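Long-range contacts in chymotrypsin (Cellulomonas bogoriensis, PDB 2EA3), which probably hydrolyses peptide bonds as a serine endopeptidase of the S1 family, this chain being the trypsin-like protease domain of a longer protein: residues Thr129-Pro134 and Gly156-Gly161; Tyr57-Thr62 and Tyr176-Ile181; Ser92-Ser97 and Gly106-Leu111. All coordinates share one frame; numbering follows the deposited sequence.

Interaction 1 of 3, residues Thr129-Pro134 and Gly156-Gly161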
ATOM      1  N   THR A 129     -13.617  -3.085  -6.143  1.00 10.96           N
ATOM      2  CA  THR A 129     -13.978  -4.479  -6.456  1.00 11.10           C
ATOM      3  C   THR A 129     -12.712  -5.312  -6.663  1.00 10.92           C
ATOM      4  O   THR A 129     -12.773  -6.432  -7.187  1.00  9.95           O
ATOM      5  CB  THR A 129     -14.792  -4.554  -7.761  1.00 10.89           C
ATOM      6  OG1 THR A 129     -14.031  -3.960  -8.809  1.00 11.97           O
ATOM      7  CG2 THR A 129     -16.104  -3.806  -7.629  1.00 12.41           C
ATOM      8  N   VAL A 130     -11.548  -4.753  -6.310  1.00 10.81           N
ATOM      9  CA  VAL A 130     -10.298  -5.498  -6.454  1.00 11.38           C
ATOM     10  C   VAL A 130     -10.278  -6.547  -5.333  1.00 11.78           C
ATOM     11  O   VAL A 130     -10.720  -6.263  -4.247  1.00 12.99           O
ATOM     12  CB  VAL A 130      -9.071  -4.568  -6.290  1.00 11.72           C
ATOM     13  CG1 VAL A 130      -7.762  -5.352  -6.402  1.00 12.65           C
ATOM     14  CG2 VAL A 130      -9.104  -3.402  -7.299  1.00 13.46           C
ATOM     15  N   CYS A 131      -9.758  -7.748  -5.595  1.00 11.52           N
ATOM     16  CA  CYS A 131      -9.659  -8.762  -4.545  1.00 11.80           C
ATOM     17  C   CYS A 131      -8.325  -8.575  -3.829  1.00 12.03           C
ATOM     18  O   CYS A 131      -7.409  -7.986  -4.383  1.00 11.44           O
ATOM     19  CB  CYS A 131      -9.712 -10.164  -5.161  1.00 11.94           C
ATOM     20  SG  CYS A 131      -8.339 -10.561  -6.312  1.00 13.49           S
ATOM     21  N   ALA A 132      -8.215  -9.084  -2.613  1.00 12.39           N
ATOM     22  CA  ALA A 132      -6.927  -9.094  -1.929  1.00 12.27           C
ATOM     23  C   ALA A 132      -6.964 -10.202  -0.908  1.00 13.34           C
ATOM     24  O   ALA A 132      -8.042 -10.667  -0.521  1.00 13.42           O
ATOM     25  CB  ALA A 132      -6.666  -7.765  -1.241  1.00 13.05           C
ATOM     26  N   GLU A 133      -5.783 -10.640  -0.500  1.00 13.41           N
ATOM     27  CA  GLU A 133      -5.690 -11.649   0.538  1.00 15.06           C
ATOM     28  C   GLU A 133      -4.713 -11.127   1.572  1.00 15.63           C
ATOM     29  O   GLU A 133      -4.063 -10.126   1.330  1.00 15.03           O
ATOM     30  CB  GLU A 133      -5.313 -13.015  -0.071  1.00 14.29           C
ATOM     31  CG  GLU A 133      -6.525 -13.593  -0.849  1.00 15.82           C
ATOM     32  CD  GLU A 133      -6.246 -14.873  -1.602  1.00 17.71           C
ATOM     33  OE1 GLU A 133      -5.350 -15.620  -1.176  1.00 21.45           O
ATOM     34  OE2 GLU A 133      -6.928 -15.136  -2.628  1.00 17.92           O
ATOM     35  N   PRO A 134      -4.686 -11.741   2.763  1.00 17.52           N
ATOM     36  CA  PRO A 134      -3.681 -11.316   3.721  1.00 18.54           C
ATOM     37  C   PRO A 134      -2.279 -11.568   3.154  1.00 17.75           C
ATOM     38  O   PRO A 134      -1.987 -12.647   2.543  1.00 20.16           O
ATOM     39  CB  PRO A 134      -3.973 -12.206   4.941  1.00 18.75           C
ATOM     40  CG  PRO A 134      -5.456 -12.587   4.775  1.00 18.97           C
ATOM     41  CD  PRO A 134      -5.539 -12.818   3.300  1.00 17.37           C
ATOM     42  N   GLY A 156     -13.555 -11.449   1.186  1.00 16.96           N
ATOM     43  CA  GLY A 156     -13.457 -12.305   0.007  1.00 16.89           C
ATOM     44  C   GLY A 156     -12.014 -12.644  -0.288  1.00 16.47           C
ATOM     45  O   GLY A 156     -11.157 -12.507   0.570  1.00 16.85           O
ATOM     46  N   ASN A 157     -11.740 -13.092  -1.503  1.00 16.22           N
ATOM     47  CA  ASN A 157     -10.397 -13.513  -1.876  1.00 16.72           C
ATOM     48  C   ASN A 157     -10.295 -13.449  -3.377  1.00 16.65           C
ATOM     49  O   ASN A 157     -11.257 -13.038  -4.029  1.00 16.46           O
ATOM     50  CB  ASN A 157     -10.099 -14.922  -1.348  1.00 16.77           C
ATOM     51  CG  ASN A 157     -11.084 -15.953  -1.854  1.00 17.77           C
ATOM     52  OD1 ASN A 157     -11.302 -16.097  -3.059  1.00 18.97           O
ATOM     53  ND2 ASN A 157     -11.666 -16.699  -0.930  1.00 20.95           N
ATOM     54  N   CYS A 158      -9.159 -13.860  -3.930  1.00 16.19           N
ATOM     55  CA  CYS A 158      -8.936 -13.708  -5.353  1.00 17.73           C
ATOM     56  C   CYS A 158      -9.414 -14.920  -6.150  1.00 19.41           C
ATOM     57  O   CYS A 158      -9.343 -14.924  -7.374  1.00 20.71           O
ATOM     58  CB  CYS A 158      -7.473 -13.357  -5.659  1.00 17.67           C
ATOM     59  SG  CYS A 158      -7.052 -11.653  -5.192  1.00 16.31           S
ATOM     60  N   ARG A 159      -9.919 -15.931  -5.455  1.00 20.73           N
ATOM     61  CA  ARG A 159     -10.435 -17.118  -6.127  1.00 22.37           C
ATOM     62  C   ARG A 159     -11.898 -16.889  -6.496  1.00 21.65           C
ATOM     63  O   ARG A 159     -12.318 -17.209  -7.606  1.00 22.38           O
ATOM     64  CB  ARG A 159     -10.268 -18.364  -5.251  1.00 22.26           C
ATOM     65  CG  ARG A 159      -8.803 -18.798  -5.049  1.00 25.02           C
ATOM     66  CD  ARG A 159      -8.650 -19.863  -3.947  1.00 26.28           C
ATOM     67  NE  ARG A 159      -8.957 -19.326  -2.620  1.00 32.83           N
ATOM     68  CZ  ARG A 159      -8.140 -18.553  -1.900  1.00 34.19           C
ATOM     69  NH1 ARG A 159      -6.938 -18.221  -2.360  1.00 35.61           N
ATOM     70  NH2 ARG A 159      -8.531 -18.109  -0.711  1.00 36.13           N
ATOM     71  N   THR A 160     -12.661 -16.309  -5.579  1.00 20.64           N
ATOM     72  CA  THR A 160     -14.085 -16.117  -5.811  1.00 20.30           C
ATOM     73  C   THR A 160     -14.482 -14.642  -5.944  1.00 19.47           C
ATOM     74  O   THR A 160     -15.632 -14.337  -6.236  1.00 18.37           O
ATOM     75  CB  THR A 160     -14.940 -16.820  -4.731  1.00 20.84           C
ATOM     76  OG1 THR A 160     -14.605 -16.301  -3.442  1.00 23.72           O
ATOM     77  CG2 THR A 160     -14.713 -18.347  -4.749  1.00 21.15           C
ATOM     78  N   GLY A 161     -13.526 -13.743  -5.729  1.00 18.29           N
ATOM     79  CA  GLY A 161     -13.799 -12.304  -5.774  1.00 17.49           C
ATOM     80  C   GLY A 161     -13.971 -11.705  -4.391  1.00 16.94           C
ATOM     81  O   GLY A 161     -14.173 -12.404  -3.401  1.00 16.68           O
TER
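Glu133 lays its side chain across the root of Asn157, CG coming 3.8 Å from Asn157 CB, and carries its carboxylate on to the next two residues of the opposing loop. Its OE2 accepts from the backbone of Cys158 through the anti lone pair, an almost straight bond of 2.9 Å between Cys158 N and OE2. Glu133 OE2 also forms the salt bridge with Arg159, 3.1 Å from its NH1, while OE1 adds a weak bond to that nitrogen. Arg159, bent at chi3 (-68°), swings its guanidinium back to Glu133, and the two charged planes stand 68° apart. Beside this polar junction lies the covalent one. The disulfide from Cys131 SG to Cys158 SG has a torsion of 98° about the S-S bond, near the relaxed value. The turn that presents Cys158 and Arg159 is shaped by Asn157, whose OD1 receives Arg159 N at 2.8 Å, an Asx turn, and Thr160 N at 2.9 Å, an Asx motif. As in other chymotrypsin-like proteases, these loops of the second barrel probably flank the primary specificity pocket; residues 129-134 run toward Ser137, and Glu133 N donates a hydrogen bond to Asp136 OD1 on the way. With an amide and a guanidinium both meeting OE2, the carboxylate of Glu133 is likely to be kept ionised. Salt bridge and disulfide together fasten the two loops where they cross.

Interaction 2 of 3, residues Tyr57-Thr62 and Tyr176-Ile181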
ATOM      1  N   TYR A  57      -2.342   3.827   7.849  1.00  9.78           N
ATOM      2  CA  TYR A  57      -1.115   4.185   7.148  1.00  9.60           C
ATOM      3  C   TYR A  57       0.102   4.152   8.031  1.00  8.99           C
ATOM      4  O   TYR A  57      -0.004   4.296   9.245  1.00  8.53           O
ATOM      5  CB  TYR A  57      -1.197   5.541   6.424  1.00 10.48           C
ATOM      6  CG  TYR A  57      -1.462   6.779   7.270  1.00 11.25           C
ATOM      7  CD1 TYR A  57      -2.689   7.435   7.207  1.00 11.76           C
ATOM      8  CD2 TYR A  57      -0.481   7.296   8.134  1.00 12.68           C
ATOM      9  CE1 TYR A  57      -2.942   8.598   7.997  1.00 12.40           C
ATOM     10  CE2 TYR A  57      -0.719   8.463   8.901  1.00 12.90           C
ATOM     11  CZ  TYR A  57      -1.935   9.103   8.823  1.00 13.14           C
ATOM     12  OH  TYR A  57      -2.152  10.241   9.594  1.00 14.52           O
ATOM     13  N   ALA A  58       1.250   4.000   7.384  1.00  8.91           N
ATOM     14  CA  ALA A  58       2.532   4.000   8.074  1.00 10.01           C
ATOM     15  C   ALA A  58       3.630   4.390   7.125  1.00 10.37           C
ATOM     16  O   ALA A  58       3.495   4.263   5.913  1.00 10.60           O
ATOM     17  CB  ALA A  58       2.813   2.637   8.704  1.00  9.48           C
ATOM     18  N   PHE A  59       4.728   4.861   7.698  1.00 10.37           N
ATOM     19  CA  PHE A  59       5.912   5.212   6.949  1.00 10.66           C
ATOM     20  C   PHE A  59       7.043   4.401   7.547  1.00 11.36           C
ATOM     21  O   PHE A  59       7.215   4.386   8.774  1.00 11.70           O
ATOM     22  CB  PHE A  59       6.199   6.717   7.113  1.00 10.78           C
ATOM     23  CG  PHE A  59       7.585   7.130   6.685  1.00 11.63           C
ATOM     24  CD1 PHE A  59       8.048   6.884   5.393  1.00 10.03           C
ATOM     25  CD2 PHE A  59       8.423   7.789   7.587  1.00 15.29           C
ATOM     26  CE1 PHE A  59       9.331   7.275   5.006  1.00 12.27           C
ATOM     27  CE2 PHE A  59       9.726   8.168   7.190  1.00 15.47           C
ATOM     28  CZ  PHE A  59      10.158   7.922   5.902  1.00 13.00           C
ATOM     29  N   VAL A  60       7.821   3.746   6.685  1.00 11.02           N
ATOM     30  CA  VAL A  60       8.977   2.969   7.133  1.00 11.88           C
ATOM     31  C   VAL A  60      10.226   3.662   6.603  1.00 12.05           C
ATOM     32  O   VAL A  60      10.382   3.833   5.394  1.00 11.50           O
ATOM     33  CB  VAL A  60       8.886   1.481   6.658  1.00 12.18           C
ATOM     34  CG1 VAL A  60      10.179   0.680   7.030  1.00 11.57           C
ATOM     35  CG2 VAL A  60       7.639   0.807   7.221  1.00 12.91           C
ATOM     36  N   ARG A  61      11.090   4.116   7.514  1.00 12.48           N
ATOM     37  CA  ARG A  61      12.335   4.771   7.119  1.00 13.54           C
ATOM     38  C   ARG A  61      13.364   3.711   6.783  1.00 14.19           C
ATOM     39  O   ARG A  61      13.572   2.783   7.559  1.00 13.83           O
ATOM     40  CB  ARG A  61      12.888   5.673   8.237  1.00 14.65           C
ATOM     41  CG  ARG A  61      14.130   6.479   7.802  1.00 18.57           C
ATOM     42  CD  ARG A  61      15.050   6.791   8.976  1.00 26.66           C
ATOM     43  NE  ARG A  61      16.306   7.442   8.556  1.00 31.63           N
ATOM     44  CZ  ARG A  61      17.474   6.817   8.335  1.00 33.61           C
ATOM     45  NH1 ARG A  61      17.606   5.497   8.499  1.00 31.67           N
ATOM     46  NH2 ARG A  61      18.530   7.531   7.961  1.00 34.45           N
ATOM     47  N   THR A  62      13.997   3.857   5.627  1.00 14.13           N
ATOM     48  CA  THR A  62      15.056   2.946   5.191  1.00 15.58           C
ATOM     49  C   THR A  62      16.382   3.722   5.211  1.00 17.24           C
ATOM     50  O   THR A  62      16.408   4.955   5.232  1.00 19.15           O
ATOM     51  CB  THR A  62      14.794   2.390   3.755  1.00 14.92           C
ATOM     52  OG1 THR A  62      14.669   3.482   2.845  1.00 12.56           O
ATOM     53  CG2 THR A  62      13.517   1.540   3.697  1.00 14.92           C
ATOM     54  N   TYR A 176       3.123  13.150   6.987  1.00 13.02           N
ATOM     55  CA  TYR A 176       4.536  13.056   7.318  1.00 14.32           C
ATOM     56  C   TYR A 176       5.441  14.000   6.539  1.00 14.26           C
ATOM     57  O   TYR A 176       6.665  13.933   6.689  1.00 14.96           O
ATOM     58  CB  TYR A 176       5.020  11.616   7.150  1.00 14.40           C
ATOM     59  CG  TYR A 176       4.271  10.628   7.998  1.00 14.85           C
ATOM     60  CD1 TYR A 176       4.163  10.807   9.386  1.00 16.52           C
ATOM     61  CD2 TYR A 176       3.679   9.510   7.435  1.00 14.65           C
ATOM     62  CE1 TYR A 176       3.452   9.902  10.176  1.00 16.83           C
ATOM     63  CE2 TYR A 176       2.982   8.577   8.226  1.00 16.62           C
ATOM     64  CZ  TYR A 176       2.877   8.784   9.592  1.00 16.26           C
ATOM     65  OH  TYR A 176       2.197   7.885  10.369  1.00 15.22           O
ATOM     66  N   GLY A 177       4.840  14.863   5.728  1.00 14.77           N
ATOM     67  CA  GLY A 177       5.581  15.840   4.910  1.00 15.54           C
ATOM     68  C   GLY A 177       6.485  15.138   3.920  1.00 16.28           C
ATOM     69  O   GLY A 177       7.645  15.499   3.772  1.00 16.99           O
ATOM     70  N   LEU A 178       5.952  14.110   3.268  1.00 15.83           N
ATOM     71  CA  LEU A 178       6.735  13.262   2.379  1.00 16.59           C
ATOM     72  C   LEU A 178       6.469  13.624   0.935  1.00 16.79           C
ATOM     73  O   LEU A 178       5.386  14.102   0.607  1.00 17.58           O
ATOM     74  CB  LEU A 178       6.350  11.790   2.569  1.00 16.59           C
ATOM     75  CG  LEU A 178       6.589  11.179   3.938  1.00 16.62           C
ATOM     76  CD1 LEU A 178       5.766   9.907   4.058  1.00 18.72           C
ATOM     77  CD2 LEU A 178       8.080  10.919   4.154  1.00 19.15           C
ATOM     78  N   ARG A 179       7.460  13.367   0.088  1.00 17.42           N
ATOM     79  CA  ARG A 179       7.307  13.463  -1.358  1.00 18.40           C
ATOM     80  C   ARG A 179       7.511  12.082  -1.970  1.00 18.35           C
ATOM     81  O   ARG A 179       8.414  11.340  -1.574  1.00 16.96           O
ATOM     82  CB  ARG A 179       8.325  14.430  -1.953  1.00 19.61           C
ATOM     83  CG  ARG A 179       7.924  15.897  -1.887  1.00 24.38           C
ATOM     84  CD  ARG A 179       8.972  16.752  -2.605  1.00 31.42           C
ATOM     85  NE  ARG A 179       8.621  18.178  -2.637  1.00 38.28           N
ATOM     86  CZ  ARG A 179       8.774  19.020  -1.613  1.00 41.46           C
ATOM     87  NH1 ARG A 179       9.267  18.590  -0.455  1.00 43.41           N
ATOM     88  NH2 ARG A 179       8.422  20.299  -1.742  1.00 42.74           N
ATOM     89  N   MET A 180       6.670  11.750  -2.944  1.00 18.25           N
ATOM     90  CA  MET A 180       6.818  10.505  -3.687  1.00 19.58           C
ATOM     91  C   MET A 180       8.013  10.580  -4.611  1.00 17.76           C
ATOM     92  O   MET A 180       8.231  11.595  -5.270  1.00 16.59           O
ATOM     93  CB  MET A 180       5.580  10.237  -4.534  1.00 19.24           C
ATOM     94  CG  MET A 180       4.384   9.815  -3.723  1.00 22.40           C
ATOM     95  SD  MET A 180       3.409   8.672  -4.705  1.00 27.71           S
ATOM     96  CE  MET A 180       4.490   7.282  -4.860  1.00 27.80           C
ATOM     97  N   ILE A 181       8.769   9.497  -4.682  1.00 17.16           N
ATOM     98  CA  ILE A 181       9.875   9.419  -5.635  1.00 17.94           C
ATOM     99  C   ILE A 181       9.276   9.197  -7.010  1.00 18.92           C
ATOM    100  O   ILE A 181       8.375   8.378  -7.171  1.00 17.96           O
ATOM    101  CB  ILE A 181      10.839   8.286  -5.270  1.00 18.34           C
ATOM    102  CG1 ILE A 181      11.540   8.644  -3.951  1.00 18.78           C
ATOM    103  CG2 ILE A 181      11.872   8.013  -6.402  1.00 17.75           C
ATOM    104  CD1 ILE A 181      12.131   7.450  -3.284  1.00 21.91           C
TER
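The hydroxyl oxygen of Tyr176 sits at the edge of the Tyr57 ring and in its plane, with OH 3.3 Å from CE2 and 3.5 Å from CD2 of Tyr57. This is contact with ring carbons rather than a polar bond. The rings themselves meet obliquely, their planes 84° apart, and Tyr176 CE2 comes within 3.7 Å of Tyr57 CD2. Tyr57 takes the less common first torsion, CG between the backbone N and the carbonyl carbon (chi1 61°), which sends its ring off the strand toward Tyr176. Further along, Tyr176 CD2 meets the base of the Phe59 side chain, 3.8 Å from Phe59 CB. Strand 57-62 belongs to the first of the two six-stranded barrels of the chymotrypsin fold, whereas Tyr176 closes helix 169-176, the C-terminal helix that follows the second; the contact therefore brings the end of the chain back onto the first barrel. After Gly177 turns the chain with positive phi, Leu178 reaches Phe59 in a CH-pi contact, CD2 standing 4.1 Å from the ring centroid and 16° off its normal. The opposite face of Phe59 carries its own strand's Arg61 N. Val23 of strand 14-23 touches both Phe59 and Leu178.

Interaction 3 of 3, residues Ser92-Ser97 and Gly106-Leu111. With SO4 (sulfate ion), chain B.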
ATOM      1  N   SER A  92     -13.105   4.586 -11.772  1.00 13.64           N
ATOM      2  CA  SER A  92     -11.803   4.380 -12.411  1.00 13.44           C
ATOM      3  C   SER A  92     -11.310   2.946 -12.310  1.00 13.21           C
ATOM      4  O   SER A  92     -11.498   2.309 -11.269  1.00 12.80           O
ATOM      5  CB  SER A  92     -10.744   5.275 -11.786  1.00 13.22           C
ATOM      6  OG  SER A  92     -11.039   6.624 -12.102  1.00 15.25           O
ATOM      7  N   ALA A  93     -10.651   2.467 -13.370  1.00 12.64           N
ATOM      8  CA  ALA A  93     -10.011   1.159 -13.336  1.00 12.39           C
ATOM      9  C   ALA A  93      -8.735   1.306 -12.515  1.00 12.47           C
ATOM     10  O   ALA A  93      -7.910   2.200 -12.757  1.00 13.15           O
ATOM     11  CB  ALA A  93      -9.686   0.668 -14.751  1.00 13.71           C
ATOM     12  N   VAL A  94      -8.588   0.445 -11.528  1.00 11.82           N
ATOM     13  CA  VAL A  94      -7.404   0.472 -10.678  1.00 10.28           C
ATOM     14  C   VAL A  94      -6.840  -0.941 -10.575  1.00 10.23           C
ATOM     15  O   VAL A  94      -7.579  -1.943 -10.705  1.00  9.16           O
ATOM     16  CB  VAL A  94      -7.725   1.005  -9.275  1.00 10.71           C
ATOM     17  CG1 VAL A  94      -7.994   2.508  -9.324  1.00 10.35           C
ATOM     18  CG2 VAL A  94      -8.916   0.226  -8.651  1.00  9.77           C
ATOM     19  N   CYS A  95      -5.536  -1.016 -10.355  1.00 10.00           N
ATOM     20  CA  CYS A  95      -4.883  -2.322 -10.191  1.00 10.12           C
ATOM     21  C   CYS A  95      -4.061  -2.270  -8.931  1.00  9.67           C
ATOM     22  O   CYS A  95      -3.449  -1.235  -8.617  1.00  9.95           O
ATOM     23  CB  CYS A  95      -3.955  -2.640 -11.351  1.00 10.05           C
ATOM     24  SG  CYS A  95      -4.810  -2.879 -12.905  1.00 12.28           S
ATOM     25  N   ARG A  96      -4.036  -3.407  -8.246  1.00  8.42           N
ATOM     26  CA  ARG A  96      -3.348  -3.568  -6.991  1.00  9.09           C
ATOM     27  C   ARG A  96      -2.182  -4.544  -7.191  1.00  8.66           C
ATOM     28  O   ARG A  96      -2.318  -5.515  -7.917  1.00 10.53           O
ATOM     29  CB  ARG A  96      -4.333  -4.152  -5.960  1.00  7.99           C
ATOM     30  CG  ARG A  96      -3.669  -4.371  -4.576  1.00  9.11           C
ATOM     31  CD  ARG A  96      -4.494  -5.287  -3.652  1.00  9.77           C
ATOM     32  NE  ARG A  96      -4.944  -6.528  -4.299  1.00 10.84           N
ATOM     33  CZ  ARG A  96      -4.141  -7.534  -4.657  1.00 11.39           C
ATOM     34  NH1 ARG A  96      -2.832  -7.468  -4.431  1.00 12.03           N
ATOM     35  NH2 ARG A  96      -4.653  -8.616  -5.249  1.00 10.15           N
ATOM     36  N   SER A  97      -1.045  -4.263  -6.558  1.00  8.75           N
ATOM     37  CA  SER A  97       0.078  -5.178  -6.541  1.00  8.95           C
ATOM     38  C   SER A  97       0.319  -5.579  -5.088  1.00  8.06           C
ATOM     39  O   SER A  97       0.444  -4.733  -4.218  1.00  8.28           O
ATOM     40  CB  SER A  97       1.311  -4.468  -7.094  1.00  9.61           C
ATOM     41  OG  SER A  97       2.427  -5.334  -7.157  1.00  8.85           O
ATOM     42  N   GLY A 106      -9.628  -3.902 -10.753  1.00 11.48           N
ATOM     43  CA  GLY A 106     -11.047  -3.728 -10.460  1.00 11.60           C
ATOM     44  C   GLY A 106     -11.354  -2.279 -10.727  1.00 11.60           C
ATOM     45  O   GLY A 106     -10.686  -1.637 -11.553  1.00 12.03           O
ATOM     46  N   THR A 107     -12.339  -1.756 -10.008  1.00 12.06           N
ATOM     47  CA  THR A 107     -12.776  -0.372 -10.190  1.00 12.59           C
ATOM     48  C   THR A 107     -13.059   0.245  -8.829  1.00 12.12           C
ATOM     49  O   THR A 107     -13.408  -0.473  -7.864  1.00 11.43           O
ATOM     50  CB  THR A 107     -14.040  -0.283 -11.059  1.00 13.61           C
ATOM     51  OG1 THR A 107     -15.117  -0.922 -10.375  1.00 17.13           O
ATOM     52  CG2 THR A 107     -13.833  -0.995 -12.411  1.00 14.80           C
ATOM     53  N   ILE A 108     -12.909   1.564  -8.751  1.00 11.31           N
ATOM     54  CA  ILE A 108     -13.202   2.278  -7.524  1.00 11.62           C
ATOM     55  C   ILE A 108     -14.722   2.438  -7.462  1.00 11.96           C
ATOM     56  O   ILE A 108     -15.317   2.949  -8.410  1.00 12.23           O
ATOM     57  CB  ILE A 108     -12.556   3.670  -7.490  1.00 11.40           C
ATOM     58  CG1 ILE A 108     -11.013   3.591  -7.451  1.00 12.30           C
ATOM     59  CG2 ILE A 108     -13.134   4.502  -6.318  1.00 12.23           C
ATOM     60  CD1 ILE A 108     -10.332   4.960  -7.651  1.00 12.77           C
ATOM     61  N   THR A 109     -15.336   2.006  -6.364  1.00 11.93           N
ATOM     62  CA  THR A 109     -16.801   2.111  -6.263  1.00 13.73           C
ATOM     63  C   THR A 109     -17.305   3.133  -5.266  1.00 14.06           C
ATOM     64  O   THR A 109     -18.473   3.498  -5.301  1.00 14.42           O
ATOM     65  CB  THR A 109     -17.470   0.754  -5.965  1.00 13.87           C
ATOM     66  OG1 THR A 109     -17.010   0.256  -4.712  1.00 14.94           O
ATOM     67  CG2 THR A 109     -17.190  -0.245  -7.072  1.00 15.40           C
ATOM     68  N   ALA A 110     -16.438   3.573  -4.364  1.00 14.43           N
ATOM     69  CA  ALA A 110     -16.765   4.620  -3.399  1.00 14.63           C
ATOM     70  C   ALA A 110     -15.503   5.228  -2.844  1.00 14.92           C
ATOM     71  O   ALA A 110     -14.446   4.595  -2.841  1.00 15.04           O
ATOM     72  CB  ALA A 110     -17.620   4.075  -2.243  1.00 15.84           C
ATOM     73  N   LEU A 111     -15.627   6.471  -2.385  1.00 15.69           N
ATOM     74  CA  LEU A 111     -14.586   7.142  -1.627  1.00 16.65           C
ATOM     75  C   LEU A 111     -15.115   7.439  -0.225  1.00 17.16           C
ATOM     76  O   LEU A 111     -16.333   7.413   0.016  1.00 17.38           O
ATOM     77  CB  LEU A 111     -14.148   8.429  -2.337  1.00 16.92           C
ATOM     78  CG  LEU A 111     -13.715   8.318  -3.804  1.00 17.31           C
ATOM     79  CD1 LEU A 111     -13.569   9.736  -4.394  1.00 19.49           C
ATOM     80  CD2 LEU A 111     -12.437   7.495  -3.982  1.00 18.17           C
TER
HETATM   81  S   SO4 B 190     -10.671   4.762 -16.593  1.00 44.14           S
HETATM   82  O1  SO4 B 190      -9.874   4.782 -17.812  1.00 45.49           O
HETATM   83  O2  SO4 B 190     -11.931   4.070 -16.837  1.00 45.10           O
HETATM   84  O3  SO4 B 190      -9.944   4.078 -15.530  1.00 44.84           O
HETATM   85  O4  SO4 B 190     -10.954   6.134 -16.177  1.00 45.33           O
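Val94 N bonds to Gly106 O from an odd position, 40° above the carbonyl plane of Gly106 and 3.0 Å from that oxygen. The return bond of this hydrogen-bonded antiparallel pair brings Gly106 N to 2.8 Å from Val94 O. A third joins Ile108 N to Ser92 O at 3.0 Å, and Ser92 O also receives a CA-H contact from Thr107. Strands 93-97 and 106-110, their directions 115° apart, make a beta hairpin of the second barrel of the chymotrypsin fold, braced nearby by the Cys95-Cys105 disulfide. On its other side, strand 102-110 makes a classic bulge, Thr109 and Ala110 both facing Arg127 of strand 125-128. Val94 and Ile108 meet at about a right angle, CG1 of Val94 being 3.7 Å from CG1 of Ile108; with CG1 anti to its carbonyl carbon (chi1 -72°), Val94 directs that methyl to Ile108. Val94 also touches Leu141 and Ala143 of strand 140-143. An alanine in place of Val94 would probably open a gap beside Ile108 and lose packing on Leu141 and Ala143. At the start of the strand, Ala93 N donates to O3 of a sulfate ion at 2.8 Å, the ion probably coming from the crystallisation liquor.

Interactions 1 and 3 belong to the second barrel, their centres about 13 Å apart, and they touch directly: Cys131 O lies 2.9 Å from Arg96 NE and Thr129 OG1 lies 3.0 Å from Thr107 N, both probably hydrogen bonds. Residues 129-134 of interaction 1 are thus tied to both strands of the hairpin in interaction 3. Interaction 2, on the first barrel, is remote, its centre about 27 Å from that of interaction 1 and about 22 Å from that of interaction 3; along the chain it encloses both. The probable catalytic triad of Ser137, His32 and Asp56 lies near, but is not touched by, the side chains of Ala132 in interaction 1 and Tyr57 in interaction 2.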